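Local coordinates for VgrG protein (Vibrio cholerae, PDB 4DTF), which probably cross-links actin through an ATP- and magnesium-dependent actin cross-linking domain, here holding the ATP analogue AMP-PNP, at residues Ile27-Ala32 with Tyr362-Glu367; Phe58-Asp63 with Val89-Tyr94; Gln174-Val179 with Leu349-Thr354. All coordinates share one frame; numbering follows the deposited sequence.

Strand 24-30 lies between strands 85-97 and 173-180, and this order relates the three contacts. Contact 1 pairs it with the loop that follows strand 345-352, contact 2 joins strands 56-68 and 85-97, and contact 3 joins strands 173-180 and 345-352. The centre of contact 1 is about 11 Å from that of contact 2 and about 15 Å from that of contact 3; contacts 2 and 3 also have centres about 15 Å apart. Along the chain, contact 2 closes before contact 3 opens, and both are nested inside the loop closed by contact 1. All three touch the same nucleotide, so its site is assembled from distant parts of the actin cross-linking domain.

Contact 1. Residues Ile27-Ala32 with Tyr362-Glu367; sequences IENELA and YLPKTE. With ANP (phosphoaminophosphonic acid-adenylate ester), chain B.
Ile27 and Leu363 bring the two backbones nearest, with CA atoms 7.1 Å apart, and since no hydrogen bond crosses between strand 24-30 and the irregular loop 362-367, side chains do the joining. Ile27 points at the loop and touches Tyr362, Leu363 and Pro364. With its CG1 between the backbone N and the carbonyl carbon (chi1 65°), it sends CD1 toward Pro364, whose ring carbon CD lies 3.7 Å from Ile27 CD1. Its CG2 branch slides past Leu363 in the opposite direction and lies 3.9 Å from Leu363 CD2, while Leu363 CD1 rests beside Ile27 CB. Branched aliphatic groups and a compact proline ring suit such a buried seam, which Met111 of helix 101-124 borders, touching both Ile27 and Pro364. Asn29 adds the polar element: its OD1 sits 3.6 Å from Pro364 CG and accepts a hydrogen bond from Gln173 NE2, which also bonds to Pro364 O. On the other side of the strand, the ribose O3' of the nucleotide gives Ile27 O a weak hydrogen bond of 3.3 Å. Ile27 and Asn29 thus face the loop, while the Ile27 carbonyl and Glu28 side chain face the nucleotide and magnesium; apolar packing and the shared Gln173 amide hold the loop.

Contact 2. Residues Phe58-Asp63 with Val89-Tyr94; sequences FMLTKD and VELVSY. With ANP (phosphoaminophosphonic acid-adenylate ester), chain B.
Thr61 grips Glu90 O twice: its backbone N donates over 3.1 Å and its hydroxyl OG1 over 2.7 Å, the two arriving from opposite faces of the carbonyl plane. The hydroxyl can do this because OG1 is placed between the backbone N and the carbonyl carbon (chi1 71°), alongside the neighbouring strand. OG1 is also an acceptor, for a water that gives its other proton to Glu90 OE1 at 2.6 Å; threonine thus links the backbone and the carboxylate of one residue. Glu90 N completes the hydrogen-bonded pair by donating to Thr61 O. Two residues along, Met59 and Val92 form the next hydrogen-bonded pair, with a nearly straight bond of 2.7 Å from Met59 N to Val92 O and a return bond from Val92 N to Met59 O.

These are the rungs of an antiparallel ladder whose strand directions differ by 155°. One face carries Phe58, Leu60 and Leu91, with Leu91 CD2 3.8 Å from Phe58 CE1; helix 101-124 packs on Phe58 and Leu60, apolar against apolar. The other face carries Met59, Thr61, Glu90 and Val92 and borders the nucleotide. There Met59 crosses Tyr94 at about a right angle in a Met-aromatic contact, its SD 5.2 Å from the ring centroid, while Tyr94 OH bonds to Pro14 O. The carboxylates of Asp63 and Glu90 stack with planes 5° apart, two like charges close together; a magnesium ion about 3 Å from the nearest Glu90 side-chain atom probably offsets some of their repulsion. Ser93 uses its OG for Ile27 N and its O for the ribose, accepting from O2' of the nucleotide at 2.6 Å.

Contact 3. Residues Gln174-Val179 with Leu349-Thr354; sequences QATVGV and LFEFRT. With MG (magnesium ion), chain D; ANP (phosphoaminophosphonic acid-adenylate ester), chain B; SO4 (sulfate ion), chain F.
Phe352 turns the edge of its ring to Ala175 O, which lies in the ring plane, and Val177 CG2 approaches the same ring obliquely, 3.7 Å from CE1. The Phe350 ring has Val179 CG2 near its plane at the edge, and helix 190-196 packs on both phenylalanines through Leu195. The guanidinium of Arg353 is engaged at its edge, where the Glu351 carboxylate and a sulfate lie near its plane. NH1 makes a salt bridge of 2.8 Å with Glu351 OE2, on the syn side but tilted out of the carboxylate plane; NH2 donates to O2 and NH1 to O4 of the sulfate, probably from the crystallisation liquor.

The two strands run antiparallel, with the phenylalanines on one face and Leu349, Thr176 and Glu351 on the other. Val177 and Phe350 form a hydrogen-bonded pair, and Phe352 N bonds to Ala175 O nearly along the C=O axis.

Leu349 and Thr176 touch the nucleotide, Leu349 CD2 sitting over the adenine face, 3.4 Å from C5. Gly178, having no side chain, lets the strand pass close to the base, its N 3.8 Å from C2. Thr176 fits a compact group beside the ribose, CB 3.4 Å from O4', and a water joins its OG1 to Glu351 OE1.

Gln174 bends at chi2 (99°) and brings OE1 2.5 Å from a magnesium ion; Glu351, extended, reaches it with OE2 at 2.6 Å, both long for magnesium. Serving metal and arginine together would probably fix the carboxylate and link the magnesium site to the strand pairing beside the base.

Contact 1. Residues Ile27-Ala32 with Tyr362-Glu367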
loop_
_atom_site.group_PDB
_atom_site.type_symbol
_atom_site.label_atom_id
_atom_site.label_comp_id
_atom_site.label_asym_id
_atom_site.label_seq_id
_atom_site.Cartn_x
_atom_site.Cartn_y
_atom_site.Cartn_z
ATOM N N ILE A 27 -5.469 -0.545 -6.336
ATOM C CA ILE A 27 -5.063 0.821 -6.688
ATOM C C ILE A 27 -5.469 1.812 -5.608
ATOM O O ILE A 27 -6.424 1.574 -4.872
ATOM C CB ILE A 27 -5.550 1.270 -8.100
ATOM C CG1 ILE A 27 -7.099 1.353 -8.187
ATOM C CG2 ILE A 27 -4.934 0.425 -9.228
ATOM C CD1 ILE A 27 -7.668 2.035 -9.461
ATOM N N GLU A 28 -4.746 2.932 -5.528
ATOM C CA GLU A 28 -5.021 4.014 -4.587
ATOM C C GLU A 28 -5.044 5.290 -5.391
ATOM O O GLU A 28 -4.153 5.493 -6.212
ATOM C CB GLU A 28 -3.919 4.086 -3.525
ATOM C CG GLU A 28 -3.968 2.943 -2.529
ATOM C CD GLU A 28 -2.714 2.805 -1.693
ATOM O OE1 GLU A 28 -1.633 2.522 -2.263
ATOM O OE2 GLU A 28 -2.810 2.993 -0.461
ATOM N N ASN A 29 -6.086 6.116 -5.223
ATOM C CA ASN A 29 -6.205 7.351 -5.989
ATOM C C ASN A 29 -6.676 8.512 -5.137
ATOM O O ASN A 29 -7.861 8.593 -4.785
ATOM C CB ASN A 29 -7.127 7.181 -7.208
ATOM C CG ASN A 29 -6.898 8.225 -8.294
ATOM O OD1 ASN A 29 -7.156 7.988 -9.459
ATOM N ND2 ASN A 29 -6.328 9.370 -7.973
ATOM N N GLU A 30 -5.750 9.429 -4.835
ATOM C CA GLU A 30 -6.068 10.622 -4.057
ATOM C C GLU A 30 -6.697 11.655 -5.001
ATOM O O GLU A 30 -6.155 11.927 -6.073
ATOM C CB GLU A 30 -4.818 11.175 -3.371
ATOM C CG GLU A 30 -5.083 12.295 -2.375
ATOM C CD GLU A 30 -3.837 12.996 -1.873
ATOM O OE1 GLU A 30 -3.913 13.616 -0.791
ATOM O OE2 GLU A 30 -2.785 12.912 -2.544
ATOM N N LEU A 31 -7.879 12.163 -4.630
ATOM C CA LEU A 31 -8.604 13.121 -5.458
ATOM C C LEU A 31 -8.141 14.540 -5.212
ATOM O O LEU A 31 -7.681 14.860 -4.119
ATOM C CB LEU A 31 -10.119 13.026 -5.210
ATOM C CG LEU A 31 -10.776 11.669 -5.419
ATOM C CD1 LEU A 31 -12.193 11.705 -4.991
ATOM C CD2 LEU A 31 -10.636 11.178 -6.855
ATOM N N ALA A 32 -8.290 15.399 -6.234
ATOM C CA ALA A 32 -8.021 16.833 -6.134
ATOM C C ALA A 32 -9.348 17.564 -6.332
ATOM O O ALA A 32 -10.203 17.100 -7.090
ATOM C CB ALA A 32 -7.022 17.272 -7.202
ATOM N N TYR A 362 -4.166 0.154 -15.501
ATOM C CA TYR A 362 -4.975 -0.217 -14.329
ATOM C C TYR A 362 -5.551 1.024 -13.617
ATOM O O TYR A 362 -6.394 0.883 -12.731
ATOM C CB TYR A 362 -4.119 -1.018 -13.333
ATOM C CG TYR A 362 -3.742 -2.388 -13.852
ATOM C CD1 TYR A 362 -2.577 -2.580 -14.588
ATOM C CD2 TYR A 362 -4.555 -3.490 -13.615
ATOM C CE1 TYR A 362 -2.237 -3.839 -15.093
ATOM C CE2 TYR A 362 -4.234 -4.750 -14.123
ATOM C CZ TYR A 362 -3.063 -4.923 -14.844
ATOM O OH TYR A 362 -2.737 -6.166 -15.324
ATOM N N LEU A 363 -5.063 2.224 -13.969
ATOM C CA LEU A 363 -5.457 3.451 -13.291
ATOM C C LEU A 363 -6.467 4.291 -14.066
ATOM O O LEU A 363 -6.341 4.421 -15.291
ATOM C CB LEU A 363 -4.211 4.296 -12.937
ATOM C CG LEU A 363 -3.384 3.920 -11.678
ATOM C CD1 LEU A 363 -4.176 4.112 -10.374
ATOM C CD2 LEU A 363 -2.787 2.513 -11.760
ATOM N N PRO A 364 -7.483 4.853 -13.383
ATOM C CA PRO A 364 -8.431 5.735 -14.074
ATOM C C PRO A 364 -7.781 7.068 -14.451
ATOM O O PRO A 364 -6.975 7.599 -13.705
ATOM C CB PRO A 364 -9.538 5.935 -13.045
ATOM C CG PRO A 364 -8.854 5.779 -11.730
ATOM C CD PRO A 364 -7.737 4.814 -11.929
ATOM N N LYS A 365 -8.100 7.592 -15.638
ATOM C CA LYS A 365 -7.551 8.865 -16.078
ATOM C C LYS A 365 -8.670 9.877 -16.349
ATOM O O LYS A 365 -9.586 9.578 -17.108
ATOM C CB LYS A 365 -6.683 8.675 -17.347
ATOM C CG LYS A 365 -5.384 7.880 -17.145
ATOM C CD LYS A 365 -4.750 8.037 -15.732
ATOM C CE LYS A 365 -3.382 7.451 -15.548
ATOM N NZ LYS A 365 -3.111 6.287 -16.443
ATOM N N THR A 366 -8.603 11.072 -15.729
ATOM C CA THR A 366 -9.590 12.129 -15.971
ATOM C C THR A 366 -9.510 12.552 -17.442
ATOM O O THR A 366 -10.540 12.652 -18.102
ATOM C CB THR A 366 -9.377 13.373 -15.053
ATOM O OG1 THR A 366 -9.269 12.994 -13.685
ATOM C CG2 THR A 366 -10.516 14.406 -15.196
ATOM N N GLU A 367 -8.288 12.776 -17.932
ATOM C CA GLU A 367 -8.018 13.178 -19.316
ATOM C C GLU A 367 -8.120 12.054 -20.327
ATOM O O GLU A 367 -9.221 11.705 -20.753
HETATM P PG ANP B . -2.523 4.613 4.270
HETATM O O1G ANP B . -2.824 5.671 3.254
HETATM O O2G ANP B . -1.099 4.656 4.743
HETATM O O3G ANP B . -3.389 4.750 5.485
HETATM P PB ANP B . -3.839 2.138 3.927
HETATM O O1B ANP B . -4.059 2.088 5.396
HETATM O O2B ANP B . -5.112 2.510 3.231
HETATM N N3B ANP B . -2.794 3.170 3.619
HETATM P PA ANP B . -4.126 -0.332 2.622
HETATM O O1A ANP B . -3.912 -1.681 3.201
HETATM O O2A ANP B . -5.614 -0.001 2.643
HETATM O O3A ANP B . -3.372 0.690 3.416
HETATM O "O5'" ANP B . -3.607 -0.269 1.107
HETATM C "C5'" ANP B . -3.934 -1.463 0.402
HETATM C "C4'" ANP B . -3.645 -1.344 -1.068
HETATM O "O4'" ANP B . -3.266 -2.665 -1.500
HETATM C "C3'" ANP B . -4.857 -0.991 -1.929
HETATM O "O3'" ANP B . -4.457 -0.461 -3.189
HETATM C "C2'" ANP B . -5.533 -2.351 -2.070
HETATM O "O2'" ANP B . -6.397 -2.460 -3.189
HETATM C "C1'" ANP B . -4.307 -3.236 -2.267
HETATM N N9 ANP B . -4.464 -4.626 -1.873
HETATM C C8 ANP B . -5.003 -5.129 -0.714
HETATM N N7 ANP B . -5.049 -6.434 -0.671
HETATM C C5 ANP B . -4.483 -6.827 -1.872
HETATM C C6 ANP B . -4.199 -8.094 -2.425
HETATM N N6 ANP B . -4.512 -9.252 -1.832
HETATM N N1 ANP B . -3.582 -8.131 -3.628
HETATM C C2 ANP B . -3.282 -6.977 -4.236
HETATM N N3 ANP B . -3.510 -5.728 -3.820
HETATM C C4 ANP B . -4.115 -5.725 -2.623
#

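Contact 2. Residues Phe58-Asp63 with Val89-Tyr94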
loop_
_atom_site.group_PDB
_atom_site.type_symbol
_atom_site.label_atom_id
_atom_site.label_comp_id
_atom_site.label_asym_id
_atom_site.label_seq_id
_atom_site.Cartn_x
_atom_site.Cartn_y
_atom_site.Cartn_z
ATOM N N PHE A 58 -14.442 -0.092 -4.607
ATOM C CA PHE A 58 -13.464 0.725 -3.899
ATOM C C PHE A 58 -14.025 1.327 -2.637
ATOM O O PHE A 58 -15.234 1.480 -2.513
ATOM C CB PHE A 58 -12.831 1.800 -4.802
ATOM C CG PHE A 58 -13.771 2.840 -5.351
ATOM C CD1 PHE A 58 -14.069 3.985 -4.618
ATOM C CD2 PHE A 58 -14.352 2.681 -6.606
ATOM C CE1 PHE A 58 -14.935 4.953 -5.132
ATOM C CE2 PHE A 58 -15.239 3.639 -7.107
ATOM C CZ PHE A 58 -15.499 4.782 -6.383
ATOM N N MET A 59 -13.135 1.709 -1.719
ATOM C CA MET A 59 -13.465 2.364 -0.463
ATOM C C MET A 59 -13.281 3.858 -0.602
ATOM O O MET A 59 -12.394 4.313 -1.329
ATOM C CB MET A 59 -12.516 1.894 0.646
ATOM C CG MET A 59 -12.645 0.429 0.998
ATOM S SD MET A 59 -11.337 0.006 2.159
ATOM C CE MET A 59 -11.781 -1.651 2.554
ATOM N N LEU A 60 -14.056 4.617 0.168
ATOM C CA LEU A 60 -13.925 6.069 0.264
ATOM C C LEU A 60 -13.239 6.321 1.581
ATOM O O LEU A 60 -13.757 5.934 2.635
ATOM C CB LEU A 60 -15.302 6.740 0.217
ATOM C CG LEU A 60 -15.831 7.015 -1.189
ATOM C CD1 LEU A 60 -16.621 5.874 -1.698
ATOM C CD2 LEU A 60 -16.699 8.227 -1.177
ATOM N N THR A 61 -12.029 6.893 1.527
ATOM C CA THR A 61 -11.238 7.097 2.729
ATOM C C THR A 61 -10.722 8.499 2.885
ATOM O O THR A 61 -10.521 9.212 1.897
ATOM C CB THR A 61 -10.009 6.150 2.754
ATOM O OG1 THR A 61 -9.071 6.589 1.768
ATOM C CG2 THR A 61 -10.372 4.665 2.542
ATOM N N LYS A 62 -10.415 8.858 4.135
ATOM C CA LYS A 62 -9.737 10.112 4.413
ATOM C C LYS A 62 -8.248 9.761 4.257
ATOM O O LYS A 62 -7.837 8.629 4.542
ATOM C CB LYS A 62 -10.062 10.678 5.814
ATOM C CG LYS A 62 -9.768 9.762 6.995
ATOM C CD LYS A 62 -9.832 10.531 8.323
ATOM C CE LYS A 62 -9.645 9.564 9.467
ATOM N NZ LYS A 62 -9.660 10.219 10.799
ATOM N N ASP A 63 -7.467 10.700 3.752
ATOM C CA ASP A 63 -6.058 10.446 3.501
ATOM C C ASP A 63 -5.144 11.429 4.249
ATOM O O ASP A 63 -4.803 11.171 5.397
ATOM C CB ASP A 63 -5.838 10.448 1.979
ATOM C CG ASP A 63 -4.453 10.086 1.475
ATOM O OD1 ASP A 63 -3.630 9.592 2.270
ATOM O OD2 ASP A 63 -4.196 10.312 0.278
ATOM N N VAL A 89 -9.419 13.138 0.100
ATOM C CA VAL A 89 -10.125 11.893 -0.124
ATOM C C VAL A 89 -9.281 10.993 -1.000
ATOM O O VAL A 89 -8.758 11.432 -2.021
ATOM C CB VAL A 89 -11.545 12.137 -0.720
ATOM C CG1 VAL A 89 -12.204 10.834 -1.181
ATOM C CG2 VAL A 89 -12.434 12.859 0.280
ATOM N N GLU A 90 -9.151 9.728 -0.595
ATOM C CA GLU A 90 -8.459 8.741 -1.396
ATOM C C GLU A 90 -9.388 7.571 -1.681
ATOM O O GLU A 90 -9.994 6.999 -0.765
ATOM C CB GLU A 90 -7.172 8.293 -0.705
ATOM C CG GLU A 90 -6.314 7.339 -1.536
ATOM C CD GLU A 90 -5.114 6.800 -0.789
ATOM O OE1 GLU A 90 -5.265 6.460 0.406
ATOM O OE2 GLU A 90 -4.028 6.685 -1.401
ATOM N N LEU A 91 -9.503 7.218 -2.956
ATOM C CA LEU A 91 -10.304 6.060 -3.384
ATOM C C LEU A 91 -9.378 4.846 -3.440
ATOM O O LEU A 91 -8.334 4.896 -4.093
ATOM C CB LEU A 91 -10.964 6.306 -4.740
ATOM C CG LEU A 91 -11.768 7.597 -4.915
ATOM C CD1 LEU A 91 -12.437 7.607 -6.288
ATOM C CD2 LEU A 91 -12.807 7.789 -3.777
ATOM N N VAL A 92 -9.713 3.805 -2.659
ATOM C CA VAL A 92 -8.871 2.610 -2.493
ATOM C C VAL A 92 -9.615 1.392 -3.015
ATOM O O VAL A 92 -10.598 0.970 -2.405
ATOM C CB VAL A 92 -8.388 2.439 -1.018
ATOM C CG1 VAL A 92 -7.447 1.243 -0.887
ATOM C CG2 VAL A 92 -7.700 3.718 -0.507
ATOM N N SER A 93 -9.176 0.850 -4.157
ATOM C CA SER A 93 -9.886 -0.281 -4.739
ATOM C C SER A 93 -9.815 -1.551 -3.905
ATOM O O SER A 93 -8.862 -1.746 -3.149
ATOM C CB SER A 93 -9.414 -0.557 -6.166
ATOM O OG SER A 93 -8.177 -1.255 -6.196
ATOM N N TYR A 94 -10.829 -2.408 -4.056
ATOM C CA TYR A 94 -10.834 -3.756 -3.513
ATOM C C TYR A 94 -9.973 -4.503 -4.545
ATOM O O TYR A 94 -10.173 -4.286 -5.753
ATOM C CB TYR A 94 -12.272 -4.319 -3.450
ATOM C CG TYR A 94 -13.016 -3.798 -2.238
ATOM C CD1 TYR A 94 -13.611 -2.539 -2.249
ATOM C CD2 TYR A 94 -13.052 -4.528 -1.051
ATOM C CE1 TYR A 94 -14.246 -2.028 -1.119
ATOM C CE2 TYR A 94 -13.703 -4.037 0.081
ATOM C CZ TYR A 94 -14.288 -2.779 0.046
ATOM O OH TYR A 94 -14.900 -2.267 1.163
HETATM P PG ANP B . -2.523 4.613 4.270
HETATM O O1G ANP B . -2.824 5.671 3.254
HETATM O O2G ANP B . -1.099 4.656 4.743
HETATM O O3G ANP B . -3.389 4.750 5.485
HETATM P PB ANP B . -3.839 2.138 3.927
HETATM O O1B ANP B . -4.059 2.088 5.396
HETATM O O2B ANP B . -5.112 2.510 3.231
HETATM N N3B ANP B . -2.794 3.170 3.619
HETATM P PA ANP B . -4.126 -0.332 2.622
HETATM O O1A ANP B . -3.912 -1.681 3.201
HETATM O O2A ANP B . -5.614 -0.001 2.643
HETATM O O3A ANP B . -3.372 0.690 3.416
HETATM O "O5'" ANP B . -3.607 -0.269 1.107
HETATM C "C5'" ANP B . -3.934 -1.463 0.402
HETATM C "C4'" ANP B . -3.645 -1.344 -1.068
HETATM O "O4'" ANP B . -3.266 -2.665 -1.500
HETATM C "C3'" ANP B . -4.857 -0.991 -1.929
HETATM O "O3'" ANP B . -4.457 -0.461 -3.189
HETATM C "C2'" ANP B . -5.533 -2.351 -2.070
HETATM O "O2'" ANP B . -6.397 -2.460 -3.189
HETATM C "C1'" ANP B . -4.307 -3.236 -2.267
HETATM N N9 ANP B . -4.464 -4.626 -1.873
HETATM C C8 ANP B . -5.003 -5.129 -0.714
HETATM N N7 ANP B . -5.049 -6.434 -0.671
HETATM C C5 ANP B . -4.483 -6.827 -1.872
HETATM C C6 ANP B . -4.199 -8.094 -2.425
HETATM N N6 ANP B . -4.512 -9.252 -1.832
HETATM N N1 ANP B . -3.582 -8.131 -3.628
HETATM C C2 ANP B . -3.282 -6.977 -4.236
HETATM N N3 ANP B . -3.510 -5.728 -3.820
HETATM C C4 ANP B . -4.115 -5.725 -2.623
HETATM O O HOH W 1 -6.419 6.393 2.785
#

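Contact 3. Residues Gln174-Val179 with Leu349-Thr354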
loop_
_atom_site.group_PDB
_atom_site.type_symbol
_atom_site.label_atom_id
_atom_site.label_comp_id
_atom_site.label_asym_id
_atom_site.label_seq_id
_atom_site.Cartn_x
_atom_site.Cartn_y
_atom_site.Cartn_z
ATOM N N GLN A 174 -1.172 5.301 -6.811
ATOM C CA GLN A 174 -0.321 4.137 -6.549
ATOM C C GLN A 174 -1.032 2.886 -6.995
ATOM O O GLN A 174 -2.253 2.883 -7.130
ATOM C CB GLN A 174 0.062 3.993 -5.074
ATOM C CG GLN A 174 1.183 4.915 -4.642
ATOM C CD GLN A 174 0.616 6.113 -3.960
ATOM O OE1 GLN A 174 0.006 6.014 -2.891
ATOM N NE2 GLN A 174 0.787 7.268 -4.577
ATOM N N ALA A 175 -0.265 1.807 -7.197
ATOM C CA ALA A 175 -0.778 0.485 -7.512
ATOM C C ALA A 175 -0.058 -0.482 -6.568
ATOM O O ALA A 175 1.112 -0.266 -6.259
ATOM C CB ALA A 175 -0.475 0.137 -8.959
ATOM N N THR A 176 -0.763 -1.521 -6.085
ATOM C CA THR A 176 -0.215 -2.559 -5.201
ATOM C C THR A 176 -0.416 -3.895 -5.882
ATOM O O THR A 176 -1.531 -4.220 -6.271
ATOM C CB THR A 176 -0.807 -2.472 -3.776
ATOM O OG1 THR A 176 -0.450 -1.215 -3.203
ATOM C CG2 THR A 176 -0.301 -3.581 -2.852
ATOM N N VAL A 177 0.670 -4.666 -6.037
ATOM C CA VAL A 177 0.630 -5.957 -6.706
ATOM C C VAL A 177 0.927 -7.041 -5.677
ATOM O O VAL A 177 1.898 -6.932 -4.937
ATOM C CB VAL A 177 1.620 -6.001 -7.925
ATOM C CG1 VAL A 177 1.826 -7.423 -8.449
ATOM C CG2 VAL A 177 1.168 -5.073 -9.049
ATOM N N GLY A 178 0.105 -8.087 -5.676
ATOM C CA GLY A 178 0.296 -9.253 -4.823
ATOM C C GLY A 178 0.657 -10.454 -5.664
ATOM O O GLY A 178 0.017 -10.687 -6.687
ATOM N N VAL A 179 1.712 -11.197 -5.278
ATOM C CA VAL A 179 2.165 -12.405 -5.990
ATOM C C VAL A 179 2.445 -13.511 -4.972
ATOM O O VAL A 179 2.724 -13.200 -3.814
ATOM C CB VAL A 179 3.420 -12.149 -6.901
ATOM C CG1 VAL A 179 3.096 -11.220 -8.078
ATOM C CG2 VAL A 179 4.600 -11.605 -6.097
ATOM N N LEU A 349 3.011 -8.600 -1.002
ATOM C CA LEU A 349 2.551 -7.413 -1.715
ATOM C C LEU A 349 3.570 -6.319 -1.854
ATOM O O LEU A 349 4.458 -6.170 -1.014
ATOM C CB LEU A 349 1.253 -6.888 -1.062
ATOM C CG LEU A 349 -0.033 -7.600 -1.519
ATOM C CD1 LEU A 349 -0.103 -9.052 -1.011
ATOM C CD2 LEU A 349 -1.227 -6.868 -1.041
ATOM N N PHE A 350 3.441 -5.544 -2.944
ATOM C CA PHE A 350 4.373 -4.467 -3.237
ATOM C C PHE A 350 3.670 -3.243 -3.751
ATOM O O PHE A 350 2.864 -3.328 -4.678
ATOM C CB PHE A 350 5.431 -4.934 -4.250
ATOM C CG PHE A 350 6.181 -6.152 -3.778
ATOM C CD1 PHE A 350 7.337 -6.021 -3.010
ATOM C CD2 PHE A 350 5.713 -7.432 -4.066
ATOM C CE1 PHE A 350 8.008 -7.150 -2.540
ATOM C CE2 PHE A 350 6.383 -8.558 -3.594
ATOM C CZ PHE A 350 7.518 -8.410 -2.827
ATOM N N GLU A 351 4.002 -2.089 -3.175
ATOM C CA GLU A 351 3.384 -0.843 -3.599
ATOM C C GLU A 351 4.298 -0.093 -4.551
ATOM O O GLU A 351 5.446 0.201 -4.216
ATOM C CB GLU A 351 3.035 0.011 -2.367
ATOM C CG GLU A 351 2.456 1.388 -2.662
ATOM C CD GLU A 351 2.240 2.236 -1.423
ATOM O OE1 GLU A 351 1.836 1.686 -0.377
ATOM O OE2 GLU A 351 2.463 3.463 -1.504
ATOM N N PHE A 352 3.755 0.275 -5.714
ATOM C CA PHE A 352 4.473 1.084 -6.689
ATOM C C PHE A 352 4.182 2.528 -6.289
ATOM O O PHE A 352 3.057 3.003 -6.462
ATOM C CB PHE A 352 4.005 0.764 -8.126
ATOM C CG PHE A 352 4.482 -0.585 -8.608
ATOM C CD1 PHE A 352 3.814 -1.752 -8.244
ATOM C CD2 PHE A 352 5.610 -0.693 -9.416
ATOM C CE1 PHE A 352 4.268 -3.002 -8.681
ATOM C CE2 PHE A 352 6.046 -1.942 -9.871
ATOM C CZ PHE A 352 5.384 -3.085 -9.486
ATOM N N ARG A 353 5.179 3.198 -5.698
ATOM C CA ARG A 353 5.085 4.584 -5.203
ATOM C C ARG A 353 4.699 5.568 -6.297
ATOM O O ARG A 353 3.950 6.518 -6.050
ATOM C CB ARG A 353 6.366 4.982 -4.449
ATOM C CG ARG A 353 6.626 4.072 -3.221
ATOM C CD ARG A 353 5.608 4.288 -2.091
ATOM N NE ARG A 353 5.758 5.636 -1.527
ATOM C CZ ARG A 353 4.906 6.225 -0.698
ATOM N NH1 ARG A 353 3.809 5.596 -0.303
ATOM N NH2 ARG A 353 5.157 7.443 -0.239
ATOM N N THR A 354 5.191 5.304 -7.510
ATOM C CA THR A 354 4.868 5.991 -8.764
ATOM C C THR A 354 4.427 4.833 -9.664
ATOM O O THR A 354 5.126 3.815 -9.738
ATOM C CB THR A 354 6.113 6.720 -9.336
ATOM O OG1 THR A 354 6.410 7.826 -8.495
ATOM C CG2 THR A 354 5.905 7.236 -10.768
HETATM MG MG MG D . 0.176 4.563 -0.921
HETATM P PG ANP B . -2.523 4.613 4.270
HETATM O O1G ANP B . -2.824 5.671 3.254
HETATM O O2G ANP B . -1.099 4.656 4.743
HETATM O O3G ANP B . -3.389 4.750 5.485
HETATM P PB ANP B . -3.839 2.138 3.927
HETATM O O1B ANP B . -4.059 2.088 5.396
HETATM O O2B ANP B . -5.112 2.510 3.231
HETATM N N3B ANP B . -2.794 3.170 3.619
HETATM P PA ANP B . -4.126 -0.332 2.622
HETATM O O1A ANP B . -3.912 -1.681 3.201
HETATM O O2A ANP B . -5.614 -0.001 2.643
HETATM O O3A ANP B . -3.372 0.690 3.416
HETATM O "O5'" ANP B . -3.607 -0.269 1.107
HETATM C "C5'" ANP B . -3.934 -1.463 0.402
HETATM C "C4'" ANP B . -3.645 -1.344 -1.068
HETATM O "O4'" ANP B . -3.266 -2.665 -1.500
HETATM C "C3'" ANP B . -4.857 -0.991 -1.929
HETATM O "O3'" ANP B . -4.457 -0.461 -3.189
HETATM C "C2'" ANP B . -5.533 -2.351 -2.070
HETATM O "O2'" ANP B . -6.397 -2.460 -3.189
HETATM C "C1'" ANP B . -4.307 -3.236 -2.267
HETATM N N9 ANP B . -4.464 -4.626 -1.873
HETATM C C8 ANP B . -5.003 -5.129 -0.714
HETATM N N7 ANP B . -5.049 -6.434 -0.671
HETATM C C5 ANP B . -4.483 -6.827 -1.872
HETATM C C6 ANP B . -4.199 -8.094 -2.425
HETATM N N6 ANP B . -4.512 -9.252 -1.832
HETATM N N1 ANP B . -3.582 -8.131 -3.628
HETATM C C2 ANP B . -3.282 -6.977 -4.236
HETATM N N3 ANP B . -3.510 -5.728 -3.820
HETATM C C4 ANP B . -4.115 -5.725 -2.623
HETATM S S SO4 F . 2.345 7.883 2.325
HETATM O O1 SO4 F . 1.231 8.812 2.415
HETATM O O2 SO4 F . 3.384 8.460 1.496
HETATM O O3 SO4 F . 2.853 7.634 3.654
HETATM O O4 SO4 F . 1.865 6.625 1.754
HETATM O O HOH W 2 2.497 8.537 -7.067
HETATM O O HOH W 3 -0.176 -0.595 -0.615
#